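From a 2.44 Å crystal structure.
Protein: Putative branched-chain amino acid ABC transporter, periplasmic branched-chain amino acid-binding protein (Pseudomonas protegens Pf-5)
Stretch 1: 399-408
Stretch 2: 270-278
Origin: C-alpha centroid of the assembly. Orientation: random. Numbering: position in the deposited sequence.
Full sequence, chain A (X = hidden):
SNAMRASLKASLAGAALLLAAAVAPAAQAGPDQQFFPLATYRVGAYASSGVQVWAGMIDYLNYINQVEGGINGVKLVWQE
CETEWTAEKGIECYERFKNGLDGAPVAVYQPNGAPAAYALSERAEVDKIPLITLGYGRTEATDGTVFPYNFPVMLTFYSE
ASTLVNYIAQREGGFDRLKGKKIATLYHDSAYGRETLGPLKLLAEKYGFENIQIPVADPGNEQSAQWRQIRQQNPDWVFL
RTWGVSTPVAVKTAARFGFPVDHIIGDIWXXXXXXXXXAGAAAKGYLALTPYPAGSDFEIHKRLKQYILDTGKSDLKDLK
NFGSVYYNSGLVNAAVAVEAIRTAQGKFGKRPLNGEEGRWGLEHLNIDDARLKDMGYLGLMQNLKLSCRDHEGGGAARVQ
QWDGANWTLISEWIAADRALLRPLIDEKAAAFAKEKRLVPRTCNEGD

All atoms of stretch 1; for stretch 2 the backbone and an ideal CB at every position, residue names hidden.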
# COMPACT_ATOMS: atom_id res chain seq x y z
N VAL A 399 8.50 -5.27 -9.52
CA VAL A 399 9.64 -4.37 -9.61
C VAL A 399 9.54 -3.53 -10.87
O VAL A 399 9.24 -4.04 -11.95
CB VAL A 399 10.97 -5.15 -9.61
CG1 VAL A 399 12.16 -4.20 -9.61
CG2 VAL A 399 11.02 -6.11 -8.42
N GLN A 400 9.77 -2.23 -10.74
CA GLN A 400 9.79 -1.36 -11.90
C GLN A 400 11.06 -0.51 -11.90
O GLN A 400 11.58 -0.18 -10.83
CB GLN A 400 8.55 -0.47 -11.95
CG GLN A 400 8.39 0.45 -10.77
CD GLN A 400 7.08 1.21 -10.81
OE1 GLN A 400 6.10 0.73 -11.37
NE2 GLN A 400 7.07 2.40 -10.22
N GLN A 401 11.54 -0.17 -13.10
CA GLN A 401 12.81 0.52 -13.25
C GLN A 401 12.64 1.92 -13.86
O GLN A 401 11.87 2.11 -14.80
CB GLN A 401 13.76 -0.31 -14.12
CG GLN A 401 15.12 0.32 -14.36
CD GLN A 401 16.14 -0.70 -14.84
OE1 GLN A 401 15.84 -1.57 -15.66
NE2 GLN A 401 17.36 -0.61 -14.31
N TRP A 402 13.38 2.88 -13.31
CA TRP A 402 13.28 4.28 -13.72
C TRP A 402 14.36 4.66 -14.73
O TRP A 402 15.55 4.40 -14.50
CB TRP A 402 13.37 5.17 -12.48
CG TRP A 402 13.30 6.64 -12.74
CD1 TRP A 402 14.32 7.54 -12.60
CD2 TRP A 402 12.16 7.40 -13.14
NE1 TRP A 402 13.88 8.81 -12.90
CE2 TRP A 402 12.56 8.74 -13.24
CE3 TRP A 402 10.83 7.06 -13.43
CZ2 TRP A 402 11.68 9.76 -13.62
CZ3 TRP A 402 9.96 8.07 -13.81
CH2 TRP A 402 10.39 9.40 -13.90
N ASP A 403 13.97 5.27 -15.85
CA ASP A 403 14.96 5.63 -16.87
C ASP A 403 15.25 7.13 -16.90
O ASP A 403 16.03 7.61 -17.73
CB ASP A 403 14.52 5.15 -18.26
CG ASP A 403 13.20 5.75 -18.71
OD1 ASP A 403 12.84 6.87 -18.28
OD2 ASP A 403 12.50 5.10 -19.53
N GLY A 404 14.62 7.88 -16.00
CA GLY A 404 14.80 9.31 -15.95
C GLY A 404 13.53 10.03 -16.35
O GLY A 404 13.37 11.22 -16.08
N ALA A 405 12.63 9.29 -16.98
CA ALA A 405 11.38 9.86 -17.47
C ALA A 405 10.19 8.94 -17.21
O ALA A 405 9.09 9.42 -16.92
CB ALA A 405 11.50 10.15 -18.96
N ASN A 406 10.41 7.63 -17.30
CA ASN A 406 9.32 6.67 -17.15
C ASN A 406 9.70 5.43 -16.36
O ASN A 406 10.88 5.11 -16.20
CB ASN A 406 8.80 6.24 -18.53
CG ASN A 406 8.09 7.36 -19.26
OD1 ASN A 406 6.90 7.60 -19.05
ND2 ASN A 406 8.82 8.05 -20.13
N TRP A 407 8.68 4.73 -15.87
CA TRP A 407 8.87 3.44 -15.22
C TRP A 407 8.69 2.30 -16.22
O TRP A 407 7.91 2.41 -17.16
CB TRP A 407 7.88 3.27 -14.06
CG TRP A 407 8.12 4.18 -12.91
CD1 TRP A 407 7.39 5.28 -12.57
CD2 TRP A 407 9.17 4.07 -11.93
NE1 TRP A 407 7.91 5.86 -11.44
CE2 TRP A 407 9.00 5.14 -11.03
CE3 TRP A 407 10.22 3.18 -11.73
CZ2 TRP A 407 9.85 5.35 -9.94
CZ3 TRP A 407 11.07 3.38 -10.64
CH2 TRP A 407 10.88 4.45 -9.76
N THR A 408 9.41 1.21 -15.99
CA THR A 408 9.28 0.01 -16.81
C THR A 408 9.21 -1.22 -15.91
O THR A 408 10.12 -1.47 -15.12
CB THR A 408 10.46 -0.13 -17.80
OG1 THR A 408 10.52 1.01 -18.66
CG2 THR A 408 10.31 -1.39 -18.64
N UNK A 270 8.73 4.61 -1.87
CA UNK A 270 9.81 5.34 -2.52
C UNK A 270 9.81 5.00 -4.00
O UNK A 270 10.86 4.95 -4.64
CB UNK A 270 11.16 5.01 -1.88
N UNK A 271 8.62 4.75 -4.54
CA UNK A 271 8.49 4.19 -5.88
C UNK A 271 7.80 5.13 -6.87
O UNK A 271 7.42 4.71 -7.95
CB UNK A 271 7.72 2.87 -5.81
N UNK A 272 7.66 6.40 -6.50
CA UNK A 272 7.00 7.36 -7.37
C UNK A 272 7.97 8.15 -8.24
O UNK A 272 9.15 8.25 -7.93
CB UNK A 272 6.17 8.33 -6.53
N UNK A 273 7.44 8.74 -9.31
CA UNK A 273 8.19 9.65 -10.16
C UNK A 273 8.72 10.82 -9.35
O UNK A 273 9.86 11.26 -9.53
CB UNK A 273 7.32 10.15 -11.31
N UNK A 274 7.88 11.32 -8.45
CA UNK A 274 8.21 12.47 -7.63
C UNK A 274 9.32 12.16 -6.63
O UNK A 274 10.00 13.06 -6.14
CB UNK A 274 6.96 12.96 -6.89
N UNK A 275 9.51 10.88 -6.32
CA UNK A 275 10.56 10.47 -5.41
C UNK A 275 11.93 10.54 -6.08
O UNK A 275 12.95 10.64 -5.40
CB UNK A 275 10.29 9.05 -4.90
N UNK A 276 11.95 10.47 -7.41
CA UNK A 276 13.21 10.34 -8.14
C UNK A 276 13.47 11.44 -9.17
O UNK A 276 14.62 11.67 -9.54
CB UNK A 276 13.24 8.98 -8.85
N UNK A 277 12.42 12.11 -9.63
CA UNK A 277 12.59 13.26 -10.53
C UNK A 277 13.53 14.35 -9.99
O UNK A 277 14.34 14.89 -10.75
CB UNK A 277 11.22 13.88 -10.82
N UNK A 278 13.45 14.69 -8.68
CA UNK A 278 14.38 15.72 -8.21
C UNK A 278 15.85 15.31 -8.28
O UNK A 278 16.72 16.17 -8.28
CB UNK A 278 14.04 16.09 -6.77

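Stretch 1 is a β-hairpin whose strands are joined by backbone bonds between Gln401 and Thr408. It turns Gln400 and the indole rings of Trp402 and Trp407 toward stretch 2, offering a largely aromatic surface with one amide beside it.

At position 270 the CA-to-CB bond points away and no atom of stretch 1 lies near the ideal CB, so the hairpin sets no preference. The residue is Ala270.

At 271 the bond runs sideways, with the ideal CB 4.5 Å from Gln400 NE2. The backbone does most of the facing: the carbonyl O of 271 lies 3.3 Å from Gln400 NE2 and 3.2 Å from Trp407 CZ2. A small side chain, polar or not, would suit. Ser271 is found, its CB the closest side-chain atom to the amide and its OG bonded just outside the stretch.

Position 272 points away, and its phi/psi of -95/161° precedes helical angles at 273. Such a place favours Ser, Thr, Asp or Asn, which can cap the exposed amides. Ser272 does so: its OG accepts from the backbone N of 274 at 2.9 Å. Its own N donates to OD2 of residue 275 at 3.0 Å.

At 273 the CA-to-CB bond runs sideways, and the ideal CB lies near both indoles, 4.1 Å from Trp402 CH2 and 4.3 Å from Trp407 NE1. A compact residue such as Ala, Ser or Thr is reasonable. Ser273, with chi1 in the m well, brings OG to 3.5 Å from Trp407 NE1 and 3.9 Å from Trp402 CZ3.

Position 274 points away, leaving a polar or charged residue possible. It is Glu274, whose OE2 is bonded elsewhere in the structure. Position 275 points sideways but has no contact with the hairpin; an acceptor here can reach back to the amide of 272, and Asp275 does this.

At 276 the CA-to-CB bond points toward the rings, with its ideal CB 4.1 Å from Trp402 NE1. Val, Ile, Leu or Met could cover this aromatic surface. Val276 places CG2 over one face of Trp402, 3.6 Å from the centroid of the five-membered ring in a CH-π contact, and 4.1 Å from Trp407 CZ2. A water links its carbonyl O to Trp402 NE1.

At 277 the bond runs sideways, the ideal CB 5.0 Å from Trp402 CZ2, so a longer apolar chain such as Leu or Met could close the gap, though others would be tolerated. Leu277 bends inward, setting CD2 at the edge of the indole, 3.7 Å from Trp402 CZ2.

Position 278 is out of reach. Its phi of -65° is compatible with proline, and Pro278 occupies it.

Stretch 2 270-278: ASSSEDVLP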
# COMPACT_ATOMS: atom_id res chain seq x y z
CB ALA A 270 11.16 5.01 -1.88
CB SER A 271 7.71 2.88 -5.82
OG SER A 271 6.41 3.10 -5.30
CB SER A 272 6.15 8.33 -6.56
OG SER A 272 5.90 9.50 -7.32
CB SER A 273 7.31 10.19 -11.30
OG SER A 273 6.69 9.13 -12.01
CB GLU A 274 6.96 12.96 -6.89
CG GLU A 274 5.79 13.21 -7.82
CD GLU A 274 4.58 13.75 -7.11
OE1 GLU A 274 4.63 13.90 -5.87
OE2 GLU A 274 3.57 14.04 -7.79
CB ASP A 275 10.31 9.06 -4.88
CG ASP A 275 9.14 8.99 -3.92
OD1 ASP A 275 9.02 9.89 -3.05
OD2 ASP A 275 8.34 8.04 -4.03
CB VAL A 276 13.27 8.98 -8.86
CG1 VAL A 276 13.45 7.88 -7.85
CG2 VAL A 276 12.02 8.77 -9.70
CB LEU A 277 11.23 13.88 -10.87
CG LEU A 277 10.46 13.21 -12.00
CD1 LEU A 277 9.04 13.71 -12.05
CD2 LEU A 277 11.15 13.44 -13.34
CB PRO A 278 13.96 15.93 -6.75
CG PRO A 278 12.55 15.46 -6.68
CD PRO A 278 12.48 14.31 -7.63
O HOH W 1 15.32 11.26 -12.21
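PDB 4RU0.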